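Local coordinates for protein separin (Saccharomyces cerevisiae, PDB 5U1T) that cleaves the cohesin subunit MCD1/SCC1 as a caspase-like cysteine protease, releasing sister chromatids for segregation at anaphase onset, at residues A[1124-1129]-A[1154-1159]; A[115-120]-A[151-156]; A[831-836]-A[860-865]. All coordinates share one frame; numbering follows the deposited sequence.

Interaction 1 (A[1124-1129]-A[1154-1159])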
ATOM      1  N   ASP A1124     -14.352  39.237 -28.428  1.00 76.83           N
ATOM      2  CA  ASP A1124     -14.878  38.890 -29.744  1.00 76.46           C
ATOM      3  C   ASP A1124     -16.374  39.127 -29.855  1.00 76.15           C
ATOM      4  O   ASP A1124     -16.828  39.686 -30.846  1.00 80.08           O
ATOM      5  CB  ASP A1124     -14.570  37.437 -30.082  1.00 75.29           C
ATOM      6  CG  ASP A1124     -13.136  37.235 -30.468  1.00 80.36           C
ATOM      7  OD1 ASP A1124     -12.487  38.240 -30.839  1.00 80.98           O
ATOM      8  OD2 ASP A1124     -12.663  36.082 -30.399  1.00 83.97           O
ATOM      9  N   LEU A1125     -17.137  38.696 -28.847  1.00 76.65           N
ATOM     10  CA  LEU A1125     -18.587  38.901 -28.846  1.00 75.09           C
ATOM     11  C   LEU A1125     -18.923  40.388 -28.962  1.00 75.14           C
ATOM     12  O   LEU A1125     -19.782  40.789 -29.752  1.00 71.21           O
ATOM     13  CB  LEU A1125     -19.226  38.315 -27.580  1.00 67.02           C
ATOM     14  CG  LEU A1125     -19.554  36.820 -27.595  1.00 68.63           C
ATOM     15  CD1 LEU A1125     -20.109  36.382 -26.256  1.00 69.97           C
ATOM     16  CD2 LEU A1125     -20.531  36.481 -28.698  1.00 65.04           C
ATOM     17  N   MET A1126     -18.227  41.198 -28.174  1.00 74.12           N
ATOM     18  CA  MET A1126     -18.488  42.622 -28.102  1.00 73.53           C
ATOM     19  C   MET A1126     -18.281  43.230 -29.487  1.00 76.99           C
ATOM     20  O   MET A1126     -19.085  44.036 -29.963  1.00 76.35           O
ATOM     21  CB  MET A1126     -17.572  43.269 -27.058  1.00 73.81           C
ATOM     22  CG  MET A1126     -17.921  44.709 -26.692  1.00 83.84           C
ATOM     23  SD  MET A1126     -19.509  44.864 -25.838  1.00 88.24           S
ATOM     24  CE  MET A1126     -19.305  43.602 -24.612  1.00 85.14           C
ATOM     25  N   GLU A1127     -17.221  42.786 -30.149  1.00 77.20           N
ATOM     26  CA  GLU A1127     -16.832  43.352 -31.430  1.00 70.38           C
ATOM     27  C   GLU A1127     -17.613  42.794 -32.613  1.00 70.14           C
ATOM     28  O   GLU A1127     -17.498  43.301 -33.724  1.00 74.10           O
ATOM     29  CB  GLU A1127     -15.343  43.136 -31.650  1.00 74.48           C
ATOM     30  CG  GLU A1127     -14.491  43.893 -30.664  1.00 68.01           C
ATOM     31  CD  GLU A1127     -13.010  43.626 -30.842  1.00 85.93           C
ATOM     32  OE1 GLU A1127     -12.608  43.059 -31.890  1.00 93.31           O
ATOM     33  OE2 GLU A1127     -12.238  43.979 -29.926  1.00 87.59           O
ATOM     34  N   SER A1128     -18.419  41.767 -32.373  1.00 68.30           N
ATOM     35  CA  SER A1128     -19.210  41.138 -33.435  1.00 69.69           C
ATOM     36  C   SER A1128     -20.245  42.082 -34.020  1.00 73.53           C
ATOM     37  O   SER A1128     -20.840  41.797 -35.061  1.00 76.82           O
ATOM     38  CB  SER A1128     -19.929  39.903 -32.901  1.00 74.04           C
ATOM     39  OG  SER A1128     -20.995  40.296 -32.046  1.00 70.83           O
ATOM     40  N   ASN A1129     -20.472  43.184 -33.313  1.00 72.06           N
ATOM     41  CA  ASN A1129     -21.513  44.161 -33.623  1.00 78.38           C
ATOM     42  C   ASN A1129     -22.891  43.548 -33.851  1.00 77.23           C
ATOM     43  O   ASN A1129     -23.764  44.172 -34.466  1.00 79.12           O
ATOM     44  CB  ASN A1129     -21.137  45.001 -34.842  1.00 81.67           C
ATOM     45  CG  ASN A1129     -21.770  46.383 -34.795  1.00 85.12           C
ATOM     46  OD1 ASN A1129     -21.957  46.948 -33.710  1.00 87.24           O
ATOM     47  ND2 ASN A1129     -22.125  46.922 -35.953  1.00 87.13           N
ATOM     48  N   ARG A1154     -23.942  45.510 -30.050  1.00 71.16           N
ATOM     49  CA  ARG A1154     -24.159  46.623 -30.972  1.00 73.72           C
ATOM     50  C   ARG A1154     -24.014  47.966 -30.238  1.00 75.40           C
ATOM     51  O   ARG A1154     -23.484  48.922 -30.792  1.00 77.59           O
ATOM     52  CB  ARG A1154     -25.532  46.498 -31.648  1.00 74.51           C
ATOM     53  CG  ARG A1154     -25.964  47.696 -32.464  1.00 78.03           C
ATOM     54  CD  ARG A1154     -25.342  47.712 -33.859  1.00 79.04           C
ATOM     55  NE  ARG A1154     -25.501  46.419 -34.524  1.00 77.96           N
ATOM     56  CZ  ARG A1154     -26.356  46.171 -35.511  1.00 78.47           C
ATOM     57  NH1 ARG A1154     -26.417  44.952 -36.033  1.00 79.36           N
ATOM     58  NH2 ARG A1154     -27.140  47.130 -35.983  1.00 83.62           N
ATOM     59  N   ARG A1155     -24.452  48.007 -28.983  1.00 72.43           N
ATOM     60  CA  ARG A1155     -24.390  49.209 -28.157  1.00 63.17           C
ATOM     61  C   ARG A1155     -23.047  49.327 -27.432  1.00 67.07           C
ATOM     62  O   ARG A1155     -22.765  50.342 -26.794  1.00 69.88           O
ATOM     63  CB  ARG A1155     -25.544  49.204 -27.150  1.00 64.63           C
ATOM     64  CG  ARG A1155     -25.805  50.536 -26.418  1.00 76.08           C
ATOM     65  CD  ARG A1155     -26.049  51.723 -27.381  1.00 85.32           C
ATOM     66  NE  ARG A1155     -27.004  52.716 -26.863  1.00 85.13           N
ATOM     67  CZ  ARG A1155     -26.761  53.547 -25.842  1.00 90.58           C
ATOM     68  NH1 ARG A1155     -25.580  53.493 -25.205  1.00 84.64           N
ATOM     69  NH2 ARG A1155     -27.702  54.422 -25.437  1.00 88.46           N
ATOM     70  N   LYS A1156     -22.226  48.285 -27.543  1.00 71.55           N
ATOM     71  CA  LYS A1156     -20.939  48.185 -26.841  1.00 71.96           C
ATOM     72  C   LYS A1156     -21.074  48.424 -25.329  1.00 69.92           C
ATOM     73  O   LYS A1156     -20.248  49.099 -24.711  1.00 68.02           O
ATOM     74  CB  LYS A1156     -19.927  49.162 -27.433  1.00 70.02           C
ATOM     75  CG  LYS A1156     -19.770  49.053 -28.936  1.00 74.61           C
ATOM     76  CD  LYS A1156     -19.206  47.701 -29.385  1.00 75.86           C
ATOM     77  CE  LYS A1156     -19.269  47.595 -30.912  1.00 76.63           C
ATOM     78  NZ  LYS A1156     -18.904  46.258 -31.430  1.00 74.19           N
ATOM     79  N   ARG A1157     -22.104  47.834 -24.738  1.00 68.44           N
ATOM     80  CA  ARG A1157     -22.484  48.151 -23.376  1.00 67.97           C
ATOM     81  C   ARG A1157     -22.524  46.895 -22.511  1.00 65.91           C
ATOM     82  O   ARG A1157     -22.952  45.825 -22.956  1.00 55.27           O
ATOM     83  CB  ARG A1157     -23.846  48.864 -23.375  1.00 60.83           C
ATOM     84  CG  ARG A1157     -24.202  49.499 -22.060  1.00 64.04           C
ATOM     85  CD  ARG A1157     -25.186  50.612 -22.260  1.00 66.80           C
ATOM     86  NE  ARG A1157     -26.438  50.084 -22.772  1.00 65.76           N
ATOM     87  CZ  ARG A1157     -27.470  50.823 -23.157  1.00 67.22           C
ATOM     88  NH1 ARG A1157     -28.564  50.220 -23.606  1.00 66.72           N
ATOM     89  NH2 ARG A1157     -27.421  52.151 -23.085  1.00 64.77           N
ATOM     90  N   ARG A1158     -22.058  47.038 -21.281  1.00 63.96           N
ATOM     91  CA  ARG A1158     -22.002  45.964 -20.323  1.00 61.64           C
ATOM     92  C   ARG A1158     -22.646  46.388 -19.045  1.00 61.07           C
ATOM     93  O   ARG A1158     -22.197  47.313 -18.422  1.00 60.25           O
ATOM     94  CB  ARG A1158     -20.559  45.703 -19.987  1.00 63.53           C
ATOM     95  CG  ARG A1158     -20.039  44.354 -20.395  1.00 74.27           C
ATOM     96  CD  ARG A1158     -18.532  44.358 -20.316  1.00 77.19           C
ATOM     97  NE  ARG A1158     -17.929  43.845 -21.529  1.00 82.53           N
ATOM     98  CZ  ARG A1158     -17.067  44.521 -22.258  1.00 81.80           C
ATOM     99  NH1 ARG A1158     -16.561  43.987 -23.342  1.00 85.67           N
ATOM    100  NH2 ARG A1158     -16.709  45.728 -21.895  1.00 79.85           N
ATOM    101  N   THR A1159     -23.674  45.689 -18.620  1.00 59.33           N
ATOM    102  CA  THR A1159     -24.335  46.051 -17.372  1.00 58.65           C
ATOM    103  C   THR A1159     -24.683  44.806 -16.586  1.00 56.71           C
ATOM    104  O   THR A1159     -24.786  43.721 -17.137  1.00 57.51           O
ATOM    105  CB  THR A1159     -25.608  46.894 -17.617  1.00 54.30           C
ATOM    106  OG1 THR A1159     -26.578  46.113 -18.315  1.00 56.67           O
ATOM    107  CG2 THR A1159     -25.278  48.103 -18.459  1.00 60.50           C
TER
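The guanidinium of Arg-1158 carries the methyl of Met-1126 over one face, whereas that of Arg-1154 uses its edge, where the carbonyl of Asn-1129 lies near the plane. Arg-1154 lies in the turn, and Arg-1158 on the second strand, of the antiparallel beta-hairpin formed by strands 1146-1152 and 1157-1163. The turn ends in a G1 beta bulge, in which Lys-1156, with positive phi, and Arg-1157 both face Glu-1152. This turn rests against the C-terminal end of helix 1111-1127.

Met-1126 is the buried member of a contact otherwise made largely by exposed residues. Its bent chain puts CE 3.4 Å from Arg-1158 CZ, and its SD lies 3.8 Å from Lys-1156 CA, so the thioether packs from the bulge residue Lys-1156 to the side chain of Arg-1158. Arg-1158 NH2, on that guanidinium, is salt-bridged to Glu-1063. Farther out, Arg-1155 CG lies 3.6 Å above the centre of the Arg-1157 guanidinium; Glu-1291 forms salt bridges with both of these arginines, and Glu-1152 forms another with Arg-1157.

Lys-1156 turns at chi2 (-64°), then runs extended, and its NZ donates to Met-1126 O over 2.7 Å. Because that carbonyl belongs to the last part of the helix, the ammonium would be expected to interact favourably with the negative end of the helix dipole. Past the helix, Asn-1129 takes up positive phi. Its amide crosses the Arg-1154 side chain with the two flat groups 38° apart, and Asn-1129 OD1 packs 3.5 Å from Arg-1154 CD. The Asn-1129 backbone oxygen is gripped twice: Arg-1154 NE donates to Asn-1129 O over 2.8 Å with an N-H...O angle of 154°, while Arg-1154 NH1 adds a weak bond of 3.2 Å to the same Asn-1129 O.

Interaction 2 (A[115-120]-A[151-156])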
ATOM      1  N   ASN A 115      33.450 -49.681  23.653  1.00 60.30           N
ATOM      2  CA  ASN A 115      32.931 -48.511  22.948  1.00 54.46           C
ATOM      3  C   ASN A 115      33.035 -47.221  23.801  1.00 54.41           C
ATOM      4  O   ASN A 115      33.345 -46.152  23.284  1.00 56.19           O
ATOM      5  CB  ASN A 115      31.476 -48.758  22.519  1.00 57.73           C
ATOM      6  CG  ASN A 115      31.332 -49.838  21.430  1.00 59.28           C
ATOM      7  OD1 ASN A 115      32.192 -49.993  20.555  1.00 57.92           O
ATOM      8  ND2 ASN A 115      30.214 -50.559  21.467  1.00 58.13           N
ATOM      9  N   ILE A 116      32.773 -47.345  25.101  1.00 49.98           N
ATOM     10  CA  ILE A 116      33.033 -46.295  26.081  1.00 48.86           C
ATOM     11  C   ILE A 116      34.496 -45.858  26.053  1.00 58.64           C
ATOM     12  O   ILE A 116      34.800 -44.680  25.838  1.00 61.68           O
ATOM     13  CB  ILE A 116      32.681 -46.765  27.510  1.00 46.30           C
ATOM     14  CG1 ILE A 116      31.203 -47.158  27.596  1.00 58.83           C
ATOM     15  CG2 ILE A 116      33.061 -45.721  28.559  1.00 43.83           C
ATOM     16  CD1 ILE A 116      30.234 -46.138  27.004  1.00 50.77           C
ATOM     17  N   LEU A 117      35.389 -46.821  26.258  1.00 57.31           N
ATOM     18  CA  LEU A 117      36.825 -46.582  26.294  1.00 55.25           C
ATOM     19  C   LEU A 117      37.375 -45.810  25.100  1.00 52.43           C
ATOM     20  O   LEU A 117      38.190 -44.924  25.270  1.00 59.49           O
ATOM     21  CB  LEU A 117      37.571 -47.921  26.414  1.00 57.70           C
ATOM     22  CG  LEU A 117      37.400 -48.646  27.745  1.00 54.65           C
ATOM     23  CD1 LEU A 117      38.069 -50.002  27.708  1.00 59.78           C
ATOM     24  CD2 LEU A 117      37.945 -47.809  28.885  1.00 50.25           C
ATOM     25  N   LEU A 118      36.951 -46.135  23.889  1.00 51.87           N
ATOM     26  CA  LEU A 118      37.494 -45.428  22.738  1.00 59.79           C
ATOM     27  C   LEU A 118      36.556 -44.318  22.209  1.00 63.13           C
ATOM     28  O   LEU A 118      36.679 -43.886  21.064  1.00 63.43           O
ATOM     29  CB  LEU A 118      37.833 -46.423  21.625  1.00 57.14           C
ATOM     30  CG  LEU A 118      38.731 -47.607  22.030  1.00 64.05           C
ATOM     31  CD1 LEU A 118      39.121 -48.460  20.844  1.00 60.84           C
ATOM     32  CD2 LEU A 118      39.985 -47.142  22.738  1.00 63.31           C
ATOM     33  N   ALA A 119      35.645 -43.823  23.044  1.00 60.74           N
ATOM     34  CA  ALA A 119      34.807 -42.684  22.646  1.00 60.23           C
ATOM     35  C   ALA A 119      35.593 -41.394  22.596  1.00 58.85           C
ATOM     36  O   ALA A 119      36.348 -41.083  23.510  1.00 60.20           O
ATOM     37  CB  ALA A 119      33.632 -42.522  23.592  1.00 57.78           C
ATOM     38  N   ASP A 120      35.403 -40.633  21.532  1.00 58.96           N
ATOM     39  CA  ASP A 120      36.005 -39.313  21.462  1.00 53.05           C
ATOM     40  C   ASP A 120      35.373 -38.325  22.432  1.00 55.10           C
ATOM     41  O   ASP A 120      34.221 -38.484  22.841  1.00 58.91           O
ATOM     42  CB  ASP A 120      35.903 -38.773  20.055  1.00 53.33           C
ATOM     43  CG  ASP A 120      37.030 -39.230  19.199  1.00 60.89           C
ATOM     44  OD1 ASP A 120      38.161 -38.740  19.416  1.00 69.56           O
ATOM     45  OD2 ASP A 120      36.800 -40.083  18.321  1.00 60.32           O
ATOM     46  N   PRO A 151      43.894 -55.846  24.123  1.00 62.85           N
ATOM     47  CA  PRO A 151      44.210 -54.970  22.981  1.00 71.42           C
ATOM     48  C   PRO A 151      43.440 -53.643  22.989  1.00 72.27           C
ATOM     49  O   PRO A 151      43.935 -52.643  22.470  1.00 70.73           O
ATOM     50  CB  PRO A 151      43.805 -55.809  21.772  1.00 66.72           C
ATOM     51  CG  PRO A 151      42.769 -56.742  22.304  1.00 69.39           C
ATOM     52  CD  PRO A 151      43.214 -57.079  23.691  1.00 59.94           C
ATOM     53  N   HIS A 152      42.255 -53.618  23.579  1.00 68.63           N
ATOM     54  CA  HIS A 152      41.520 -52.360  23.660  1.00 67.83           C
ATOM     55  C   HIS A 152      42.090 -51.431  24.721  1.00 66.42           C
ATOM     56  O   HIS A 152      42.093 -50.208  24.559  1.00 68.66           O
ATOM     57  CB  HIS A 152      40.054 -52.630  23.944  1.00 62.31           C
ATOM     58  CG  HIS A 152      39.447 -53.605  22.998  1.00 61.57           C
ATOM     59  ND1 HIS A 152      39.622 -53.513  21.636  1.00 62.00           N
ATOM     60  CD2 HIS A 152      38.670 -54.693  23.211  1.00 57.00           C
ATOM     61  CE1 HIS A 152      38.977 -54.504  21.047  1.00 62.55           C
ATOM     62  NE2 HIS A 152      38.391 -55.233  21.980  1.00 64.58           N
ATOM     63  N   ILE A 153      42.557 -52.010  25.817  1.00 65.18           N
ATOM     64  CA  ILE A 153      43.108 -51.211  26.887  1.00 63.09           C
ATOM     65  C   ILE A 153      44.441 -50.657  26.429  1.00 63.26           C
ATOM     66  O   ILE A 153      44.776 -49.504  26.707  1.00 62.95           O
ATOM     67  CB  ILE A 153      43.241 -52.026  28.164  1.00 64.96           C
ATOM     68  CG1 ILE A 153      41.870 -52.130  28.819  1.00 65.94           C
ATOM     69  CG2 ILE A 153      44.194 -51.372  29.127  1.00 63.47           C
ATOM     70  CD1 ILE A 153      41.733 -53.317  29.687  1.00 73.13           C
ATOM     71  N   LEU A 154      45.181 -51.465  25.679  1.00 67.58           N
ATOM     72  CA  LEU A 154      46.421 -50.986  25.095  1.00 71.52           C
ATOM     73  C   LEU A 154      46.138 -49.878  24.078  1.00 67.72           C
ATOM     74  O   LEU A 154      46.760 -48.823  24.140  1.00 72.24           O
ATOM     75  CB  LEU A 154      47.198 -52.135  24.457  1.00 73.01           C
ATOM     76  CG  LEU A 154      47.768 -53.157  25.455  1.00 74.03           C
ATOM     77  CD1 LEU A 154      48.558 -54.271  24.765  1.00 70.45           C
ATOM     78  CD2 LEU A 154      48.615 -52.485  26.533  1.00 71.39           C
ATOM     79  N   GLU A 155      45.181 -50.099  23.173  1.00 74.76           N
ATOM     80  CA  GLU A 155      44.813 -49.106  22.141  1.00 76.17           C
ATOM     81  C   GLU A 155      44.421 -47.751  22.754  1.00 71.10           C
ATOM     82  O   GLU A 155      44.879 -46.689  22.314  1.00 65.77           O
ATOM     83  CB  GLU A 155      43.670 -49.650  21.266  1.00 71.47           C
ATOM     84  CG  GLU A 155      42.844 -48.587  20.534  1.00 81.46           C
ATOM     85  CD  GLU A 155      43.576 -47.923  19.363  1.00 88.10           C
ATOM     86  OE1 GLU A 155      42.996 -46.985  18.754  1.00 85.43           O
ATOM     87  OE2 GLU A 155      44.720 -48.333  19.049  1.00 88.91           O
ATOM     88  N   LEU A 156      43.573 -47.827  23.774  1.00 65.59           N
ATOM     89  CA  LEU A 156      43.231 -46.703  24.633  1.00 57.15           C
ATOM     90  C   LEU A 156      44.454 -45.921  25.078  1.00 67.86           C
ATOM     91  O   LEU A 156      44.607 -44.742  24.764  1.00 73.62           O
ATOM     92  CB  LEU A 156      42.482 -47.210  25.864  1.00 57.36           C
ATOM     93  CG  LEU A 156      42.210 -46.193  26.957  1.00 57.20           C
ATOM     94  CD1 LEU A 156      41.231 -45.213  26.387  1.00 68.11           C
ATOM     95  CD2 LEU A 156      41.664 -46.859  28.208  1.00 55.13           C
TER
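Leu-117 and Leu-156 form the buried half of the close-packed part of this contact, their side chains crossing at about a right angle with Leu-117 CD2 3.9 Å from Leu-156 CD2. Within the helical domain, the end of helix 113-117 and the turn after it here meet the side of helix 146-158. With its CG anti to the backbone N (chi1 172°), Leu-156 also lays CD1 against the carbonyl of Leu-117, whose oxygen accepts a hydrogen bond from Lys-133. Leu-118, the first residue to leave helical geometry, packs as tightly and forks against the side of the neighbouring helix: its CD2 sits 3.8 Å from Leu-156 CA, and its CD1 is 3.7 Å from Glu-155 CG.

The fit is looser at Ile-153, whose CG1 is 4.5 Å from Leu-117 CD1; Ile-140 of helix 129-142 touches both residues. His-152, partly exposed, starts toward segment 115-120, but its imidazole leads away; the nearest approach is His-152 CB to Leu-117 CD1, 5.0 Å.

Glu-155 gives this contact its methylenes, while its OE1 pairs with Arg-334 and Tyr-163. Cohesion between the segments is therefore van der Waals and hydrophobic, with the polar bonds directed to third parties.

Interaction 3 (A[831-836]-A[860-865])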
ATOM      1  N   ILE A 831      -8.617   0.697   7.353  1.00 56.27           N
ATOM      2  CA  ILE A 831      -8.926   0.989   5.963  1.00 52.40           C
ATOM      3  C   ILE A 831     -10.420   1.227   5.801  1.00 52.47           C
ATOM      4  O   ILE A 831     -10.833   2.171   5.145  1.00 54.82           O
ATOM      5  CB  ILE A 831      -8.476  -0.135   5.026  1.00 55.01           C
ATOM      6  CG1 ILE A 831      -6.968  -0.357   5.147  1.00 56.07           C
ATOM      7  CG2 ILE A 831      -8.808   0.226   3.589  1.00 56.35           C
ATOM      8  CD1 ILE A 831      -6.121   0.809   4.655  1.00 54.07           C
ATOM      9  N   VAL A 832     -11.222   0.374   6.421  1.00 54.15           N
ATOM     10  CA  VAL A 832     -12.662   0.532   6.410  1.00 54.94           C
ATOM     11  C   VAL A 832     -13.055   1.880   7.009  1.00 54.12           C
ATOM     12  O   VAL A 832     -13.865   2.606   6.425  1.00 55.38           O
ATOM     13  CB  VAL A 832     -13.343  -0.622   7.162  1.00 55.38           C
ATOM     14  CG1 VAL A 832     -14.824  -0.373   7.325  1.00 48.69           C
ATOM     15  CG2 VAL A 832     -13.112  -1.917   6.414  1.00 55.69           C
ATOM     16  N   TYR A 833     -12.469   2.239   8.149  1.00 52.91           N
ATOM     17  CA  TYR A 833     -12.780   3.529   8.749  1.00 49.82           C
ATOM     18  C   TYR A 833     -12.430   4.683   7.812  1.00 53.33           C
ATOM     19  O   TYR A 833     -13.286   5.503   7.506  1.00 52.23           O
ATOM     20  CB  TYR A 833     -12.063   3.757  10.084  1.00 53.87           C
ATOM     21  CG  TYR A 833     -12.357   5.164  10.557  1.00 54.56           C
ATOM     22  CD1 TYR A 833     -13.652   5.520  10.927  1.00 53.78           C
ATOM     23  CD2 TYR A 833     -11.379   6.160  10.537  1.00 45.76           C
ATOM     24  CE1 TYR A 833     -13.962   6.802  11.300  1.00 50.39           C
ATOM     25  CE2 TYR A 833     -11.685   7.454  10.908  1.00 53.93           C
ATOM     26  CZ  TYR A 833     -12.980   7.768  11.289  1.00 54.17           C
ATOM     27  OH  TYR A 833     -13.315   9.051  11.668  1.00 57.64           O
ATOM     28  N   ARG A 834     -11.178   4.752   7.374  1.00 52.42           N
ATOM     29  CA  ARG A 834     -10.723   5.859   6.549  1.00 47.25           C
ATOM     30  C   ARG A 834     -11.568   6.023   5.298  1.00 52.59           C
ATOM     31  O   ARG A 834     -11.862   7.161   4.890  1.00 56.72           O
ATOM     32  CB  ARG A 834      -9.261   5.689   6.144  1.00 45.73           C
ATOM     33  CG  ARG A 834      -8.273   5.892   7.245  1.00 50.26           C
ATOM     34  CD  ARG A 834      -8.477   7.207   7.950  1.00 48.75           C
ATOM     35  NE  ARG A 834      -7.552   7.323   9.066  1.00 53.77           N
ATOM     36  CZ  ARG A 834      -6.342   7.873   8.981  1.00 55.74           C
ATOM     37  NH1 ARG A 834      -5.925   8.377   7.829  1.00 56.56           N
ATOM     38  NH2 ARG A 834      -5.550   7.930  10.052  1.00 55.76           N
ATOM     39  N   CYS A 835     -11.971   4.911   4.695  1.00 47.68           N
ATOM     40  CA  CYS A 835     -12.780   4.991   3.491  1.00 53.76           C
ATOM     41  C   CYS A 835     -14.173   5.528   3.806  1.00 55.52           C
ATOM     42  O   CYS A 835     -14.715   6.339   3.063  1.00 54.93           O
ATOM     43  CB  CYS A 835     -12.896   3.634   2.814  1.00 54.93           C
ATOM     44  SG  CYS A 835     -11.428   3.111   1.946  1.00 58.71           S
ATOM     45  N   LEU A 836     -14.751   5.069   4.910  1.00 54.14           N
ATOM     46  CA  LEU A 836     -16.059   5.561   5.305  1.00 53.96           C
ATOM     47  C   LEU A 836     -16.014   7.047   5.679  1.00 56.38           C
ATOM     48  O   LEU A 836     -16.999   7.761   5.480  1.00 56.44           O
ATOM     49  CB  LEU A 836     -16.616   4.743   6.469  1.00 55.08           C
ATOM     50  CG  LEU A 836     -17.134   3.358   6.070  1.00 60.63           C
ATOM     51  CD1 LEU A 836     -17.563   2.562   7.303  1.00 50.00           C
ATOM     52  CD2 LEU A 836     -18.264   3.493   5.064  1.00 53.02           C
ATOM     53  N   ASN A 860     -18.679   6.000  12.268  1.00 55.67           N
ATOM     54  CA  ASN A 860     -18.587   6.086  13.715  1.00 56.43           C
ATOM     55  C   ASN A 860     -18.489   4.711  14.358  1.00 58.06           C
ATOM     56  O   ASN A 860     -17.742   4.511  15.313  1.00 57.28           O
ATOM     57  CB  ASN A 860     -19.779   6.836  14.281  1.00 57.90           C
ATOM     58  CG  ASN A 860     -19.672   8.322  14.090  1.00 58.76           C
ATOM     59  OD1 ASN A 860     -18.636   8.836  13.678  1.00 56.66           O
ATOM     60  ND2 ASN A 860     -20.745   9.029  14.404  1.00 62.41           N
ATOM     61  N   LYS A 861     -19.249   3.760  13.828  1.00 63.27           N
ATOM     62  CA  LYS A 861     -19.148   2.375  14.258  1.00 58.46           C
ATOM     63  C   LYS A 861     -17.751   1.837  14.006  1.00 59.78           C
ATOM     64  O   LYS A 861     -17.115   1.301  14.909  1.00 63.25           O
ATOM     65  CB  LYS A 861     -20.166   1.525  13.520  1.00 62.52           C
ATOM     66  CG  LYS A 861     -20.592   0.295  14.275  1.00 69.03           C
ATOM     67  CD  LYS A 861     -22.063   0.022  13.994  1.00 82.43           C
ATOM     68  CE  LYS A 861     -22.905   1.310  14.190  1.00 83.70           C
ATOM     69  NZ  LYS A 861     -24.197   1.296  13.402  1.00 82.53           N
ATOM     70  N   ALA A 862     -17.285   1.994  12.769  1.00 56.40           N
ATOM     71  CA  ALA A 862     -15.972   1.529  12.349  1.00 51.00           C
ATOM     72  C   ALA A 862     -14.852   2.017  13.264  1.00 55.53           C
ATOM     73  O   ALA A 862     -13.900   1.287  13.512  1.00 60.83           O
ATOM     74  CB  ALA A 862     -15.706   1.961  10.916  1.00 50.64           C
ATOM     75  N   PHE A 863     -14.982   3.240  13.770  1.00 53.68           N
ATOM     76  CA  PHE A 863     -13.988   3.857  14.662  1.00 53.12           C
ATOM     77  C   PHE A 863     -13.759   3.073  15.962  1.00 57.24           C
ATOM     78  O   PHE A 863     -12.661   3.103  16.542  1.00 58.95           O
ATOM     79  CB  PHE A 863     -14.416   5.299  15.006  1.00 49.30           C
ATOM     80  CG  PHE A 863     -13.363   6.097  15.697  1.00 40.84           C
ATOM     81  CD1 PHE A 863     -12.262   6.556  15.002  1.00 45.45           C
ATOM     82  CD2 PHE A 863     -13.483   6.404  17.036  1.00 41.53           C
ATOM     83  CE1 PHE A 863     -11.283   7.287  15.643  1.00 50.87           C
ATOM     84  CE2 PHE A 863     -12.513   7.140  17.681  1.00 43.45           C
ATOM     85  CZ  PHE A 863     -11.408   7.579  16.991  1.00 47.17           C
ATOM     86  N   ASP A 864     -14.802   2.388  16.422  1.00 55.43           N
ATOM     87  CA  ASP A 864     -14.705   1.593  17.634  1.00 63.19           C
ATOM     88  C   ASP A 864     -13.558   0.599  17.596  1.00 56.87           C
ATOM     89  O   ASP A 864     -12.945   0.328  18.621  1.00 58.25           O
ATOM     90  CB  ASP A 864     -16.007   0.848  17.889  1.00 65.75           C
ATOM     91  CG  ASP A 864     -17.044   1.729  18.515  1.00 75.15           C
ATOM     92  OD1 ASP A 864     -16.643   2.700  19.206  1.00 75.71           O
ATOM     93  OD2 ASP A 864     -18.254   1.468  18.311  1.00 78.23           O
ATOM     94  N   TYR A 865     -13.267   0.084  16.408  1.00 57.70           N
ATOM     95  CA  TYR A 865     -12.251  -0.953  16.229  1.00 57.99           C
ATOM     96  C   TYR A 865     -10.865  -0.365  16.125  1.00 58.21           C
ATOM     97  O   TYR A 865      -9.937  -1.040  15.708  1.00 62.82           O
ATOM     98  CB  TYR A 865     -12.545  -1.772  14.979  1.00 59.40           C
ATOM     99  CG  TYR A 865     -13.863  -2.509  15.044  1.00 67.80           C
ATOM    100  CD1 TYR A 865     -15.070  -1.820  15.034  1.00 57.71           C
ATOM    101  CD2 TYR A 865     -13.900  -3.896  15.104  1.00 72.45           C
ATOM    102  CE1 TYR A 865     -16.268  -2.479  15.098  1.00 65.37           C
ATOM    103  CE2 TYR A 865     -15.112  -4.574  15.164  1.00 76.99           C
ATOM    104  CZ  TYR A 865     -16.291  -3.854  15.162  1.00 70.90           C
ATOM    105  OH  TYR A 865     -17.495  -4.519  15.224  1.00 74.69           O
TER
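Tyr-833 turns one ring face to the edge of Phe-863, an edge-to-face pair with ring centroids 5.4 Å apart and planes at 59°. The meeting is off-centre: Phe-863 CD1 lies 4.0 Å from Tyr-833 CZ, above the ring but toward its rim. Both side chains leave their helices with CG anti to the backbone N (chi1 175° for Tyr-833, -169° for Phe-863), and they run side by side, pointing the same way.

At the base of this pair, Ala-862 brings the backbones close, with 5.2 Å between Tyr-833 CA and Ala-862 CA. Its small CB sits near the plane of the tyrosine ring, at the edge, 4.1 Å from Tyr-833 CD1. The same methyl is 4.1 Å from Leu-836 CD1, and Val-832 CG1 approaches it more distantly. One alanine thus fits among three side chains spaced over about one turn of the facing helix.

Helices 829-845 and 849-863 follow one another through a short connection and pack as an antiparallel helical hairpin. Helix 872-881 covers the aromatic pair: its Phe-878 stacks on Phe-863 and touches Tyr-833, while helix 782-805 meets the first helix through Cys-835.

In the fold
Along the chain the contacts come in series: interaction 2, then interaction 3, then interaction 1. They share no helix or strand, and none touches another. Centres of interactions 2 and 3 are 75 Å apart, those of 3 and 1 57 Å, and those of 2 and 1 122 Å, the last two lying on opposite sides of the chain's centre. Interactions 2 and 3 each join helices in the long, predominantly helical part, near its start and close to the middle of the molecule. Interaction 1 brings a helix end to a hairpin of the mixed sheet in the C-terminal region bearing the protease family sequence. Each is thus a local tie within an elongated enzyme, away from the probable catalytic Cys-1497.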